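Local coordinates for protein aminotransferase (Streptomyces pactum, PDB 4ZM4) that belongs to the class-III aminotransferase family of pyridoxal-phosphate-dependent proteins and assembles from two copies of its chain, at residues E252-F257 against L277-G282. The protein carries 1 engineered substitution. Sequence-based numbering, arbitrary orientation.
Sequences EVITGF and LSRVMG. Engineered in segment 277-282: Arg279 (natural residue Lys). With P3B ((3E,4R,5R)-4,5-dihydroxy-3-{[(Z)-{3-hydroxy-2-methyl-5-[(phosphonooxy)methyl]pyridin-4(1H)-ylidene}methyl]imino}cyclohex-1-ene-1-carboxylic acid), chain H.
Phe257, Val253 and Leu277 bury the most surface where the loops leaving strands 247-251 and 274-277 meet. The CB of Phe257 points toward 277-282, with CG anti to the carbonyl carbon (chi1 -40°), and the ring atom CE2 lies 3.8 Å from Met281 CB and 4.1 Å from Leu277 CD2. A broad, flat hydrocarbon suits this place, because three aliphatic chains converge on it: Phe257 CB also packs 3.6 Å from Val280 CG1. Leu277 crosses the Phe257 side chain at about a right angle, and its CD2 comes within 4.3 Å of Gly256 CA, an approach that the lack of a side chain on glycine permits.

Val253 lies against both Arg279 and P3B. Its CG1, anti to the backbone N, sits over the centre of one face of the Arg279 guanidinium, 3.5 Å above the plane, while its CB lies 3.6 Å from NAP of P3B. A compact, beta-branched side chain can thus touch both groups at once. Arg279 is an engineered residue, lysine in the natural sequence; its chain bends at chi2 (-77°) to bring the guanidinium alongside the ligand, and NH1 is hydrogen-bonded to Tyr67 O.

No direct hydrogen bond joins the segments; buried water does so instead. One molecule is hydrogen-bonded to Glu252 O and accepts from Ser278 N (3.0 Å), and a second is hydrogen-bonded to Val253 O and Gly256 O and accepts weakly from Val280 N.

The contact lies at the ends of adjacent parallel strands of the seven-stranded sheet. Tyr311 OH of the second subunit is hydrogen-bonded to Arg279 N and Ser278 OG, the latter also to Val287 O. Helix 98-110 packs on Phe257, Leu277 and Met281, and helix 315-329 on Phe257, Val280 and Met281.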
loop_
_atom_site.group_PDB
_atom_site.type_symbol
_atom_site.label_atom_id
_atom_site.label_comp_id
_atom_site.label_asym_id
_atom_site.label_seq_id
_atom_site.Cartn_x
_atom_site.Cartn_y
_atom_site.Cartn_z
ATOM N N GLU B 252 14.213 3.589 6.993
ATOM C CA GLU B 252 14.858 4.436 6.009
ATOM C C GLU B 252 13.962 4.786 4.819
ATOM O O GLU B 252 14.445 5.015 3.712
ATOM C CB GLU B 252 16.155 3.777 5.553
ATOM C CG GLU B 252 17.170 3.602 6.686
ATOM C CD GLU B 252 18.560 4.066 6.316
ATOM O OE1 GLU B 252 18.665 5.136 5.678
ATOM O OE2 GLU B 252 19.537 3.346 6.637
ATOM N N VAL B 253 12.661 4.846 5.054
ATOM C CA VAL B 253 11.689 5.166 4.007
ATOM C C VAL B 253 12.051 6.496 3.379
ATOM O O VAL B 253 12.039 6.622 2.164
ATOM C CB VAL B 253 10.233 5.200 4.569
ATOM C CG1 VAL B 253 9.309 6.071 3.716
ATOM C CG2 VAL B 253 9.665 3.792 4.644
ATOM N N ILE B 254 12.462 7.453 4.200
ATOM C CA ILE B 254 12.911 8.739 3.709
ATOM C C ILE B 254 14.434 8.778 3.488
ATOM O O ILE B 254 14.884 9.203 2.413
ATOM C CB ILE B 254 12.464 9.876 4.648
ATOM C CG1 ILE B 254 10.976 10.160 4.412
ATOM C CG2 ILE B 254 13.258 11.146 4.397
ATOM C CD1 ILE B 254 10.393 11.121 5.429
ATOM N N THR B 255 15.225 8.336 4.465
ATOM C CA THR B 255 16.690 8.467 4.375
ATOM C C THR B 255 17.389 7.520 3.366
ATOM O O THR B 255 18.471 7.847 2.844
ATOM C CB THR B 255 17.362 8.287 5.751
ATOM O OG1 THR B 255 16.972 7.028 6.305
ATOM C CG2 THR B 255 16.969 9.374 6.673
ATOM N N GLY B 256 16.774 6.387 3.058
ATOM C CA GLY B 256 17.381 5.432 2.111
ATOM C C GLY B 256 17.552 5.979 0.707
ATOM O O GLY B 256 16.652 6.592 0.155
ATOM N N PHE B 257 18.738 5.802 0.159
ATOM C CA PHE B 257 19.124 6.370 -1.142
ATOM C C PHE B 257 18.959 7.863 -1.221
ATOM O O PHE B 257 18.905 8.426 -2.323
ATOM C CB PHE B 257 18.358 5.733 -2.293
ATOM C CG PHE B 257 18.178 4.253 -2.152
ATOM C CD1 PHE B 257 19.217 3.378 -2.418
ATOM C CD2 PHE B 257 16.966 3.737 -1.727
ATOM C CE1 PHE B 257 19.040 2.024 -2.260
ATOM C CE2 PHE B 257 16.787 2.375 -1.593
ATOM C CZ PHE B 257 17.819 1.522 -1.860
ATOM N N LEU B 277 12.533 0.342 3.419
ATOM C CA LEU B 277 12.819 1.235 2.277
ATOM C C LEU B 277 11.578 1.544 1.480
ATOM O O LEU B 277 10.642 0.719 1.436
ATOM C CB LEU B 277 13.832 0.572 1.361
ATOM C CG LEU B 277 15.166 0.145 1.976
ATOM C CD1 LEU B 277 15.895 -0.789 1.005
ATOM C CD2 LEU B 277 16.024 1.327 2.324
ATOM N N SER B 278 11.561 2.714 0.840
ATOM C CA SER B 278 10.494 3.122 -0.088
ATOM C C SER B 278 10.958 4.393 -0.836
ATOM O O SER B 278 12.143 4.632 -0.960
ATOM C CB SER B 278 9.185 3.362 0.656
ATOM O OG SER B 278 8.100 3.601 -0.211
ATOM N N ARG B 279 10.042 5.189 -1.353
ATOM C CA ARG B 279 10.324 6.572 -1.803
ATOM C C ARG B 279 11.312 6.665 -2.947
ATOM O O ARG B 279 10.915 6.497 -4.085
ATOM C CB ARG B 279 10.769 7.463 -0.648
ATOM C CG ARG B 279 9.793 7.506 0.485
ATOM C CD ARG B 279 8.592 8.383 0.237
ATOM N NE ARG B 279 7.546 7.917 1.133
ATOM C CZ ARG B 279 7.133 8.505 2.254
ATOM N NH1 ARG B 279 7.628 9.666 2.698
ATOM N NH2 ARG B 279 6.171 7.896 2.936
ATOM N N VAL B 280 12.581 6.957 -2.658
ATOM C CA VAL B 280 13.579 7.135 -3.706
ATOM C C VAL B 280 13.709 5.811 -4.466
ATOM O O VAL B 280 13.917 5.793 -5.688
ATOM C CB VAL B 280 14.958 7.581 -3.151
ATOM C CG1 VAL B 280 16.012 7.568 -4.244
ATOM C CG2 VAL B 280 14.858 8.964 -2.542
ATOM N N MET B 281 13.556 4.706 -3.743
ATOM C CA MET B 281 13.734 3.365 -4.319
ATOM C C MET B 281 12.919 3.165 -5.581
ATOM O O MET B 281 13.424 2.650 -6.537
ATOM C CB MET B 281 13.357 2.289 -3.282
ATOM C CG MET B 281 13.794 0.877 -3.658
ATOM S SD MET B 281 13.391 -0.259 -2.325
ATOM C CE MET B 281 11.608 -0.427 -2.575
ATOM N N GLY B 282 11.653 3.564 -5.560
ATOM C CA GLY B 282 10.769 3.397 -6.686
ATOM C C GLY B 282 10.484 4.651 -7.491
ATOM O O GLY B 282 9.628 4.622 -8.364
HETATM O OAH P3B H . 2.597 4.604 4.256
HETATM P PBA P3B H . 3.668 5.440 3.439
HETATM O OAI P3B H . 3.058 6.807 3.353
HETATM O OAC P3B H . 3.940 4.894 2.047
HETATM O OAQ P3B H . 4.975 5.418 4.483
HETATM C CAM P3B H . 4.829 5.546 5.934
HETATM C CAV P3B H . 6.006 6.073 6.405
HETATM C CAL P3B H . 6.893 5.197 7.014
HETATM N NAP P3B H . 8.111 5.696 7.457
HETATM C CAU P3B H . 8.446 7.020 7.285
HETATM C CAA P3B H . 9.635 7.513 7.752
HETATM C CAW P3B H . 7.583 7.861 6.736
HETATM O OAE P3B H . 7.972 9.149 6.600
HETATM C CAX P3B H . 6.348 7.444 6.237
HETATM C CAJ P3B H . 5.434 8.389 5.652
HETATM N NAO P3B H . 5.664 9.744 5.701
HETATM C CAT P3B H . 4.748 10.661 5.253
HETATM C CAK P3B H . 3.410 10.378 4.861
HETATM C CAS P3B H . 2.482 11.344 4.488
HETATM C CAR P3B H . 1.187 11.010 4.049
HETATM O OAD P3B H . 0.392 11.860 3.617
HETATM O OAB P3B H . 0.740 9.893 4.141
HETATM C CAN P3B H . 2.853 12.609 4.251
HETATM C CAY P3B H . 4.310 13.026 4.505
HETATM O OAF P3B H . 4.160 14.325 5.110
HETATM C CAZ P3B H . 5.184 12.027 5.367
HETATM O OAG P3B H . 6.649 12.166 5.260
HETATM O O HOH W 1 14.146 4.168 0.941
HETATM O O HOH W 2 14.022 7.076 0.336
#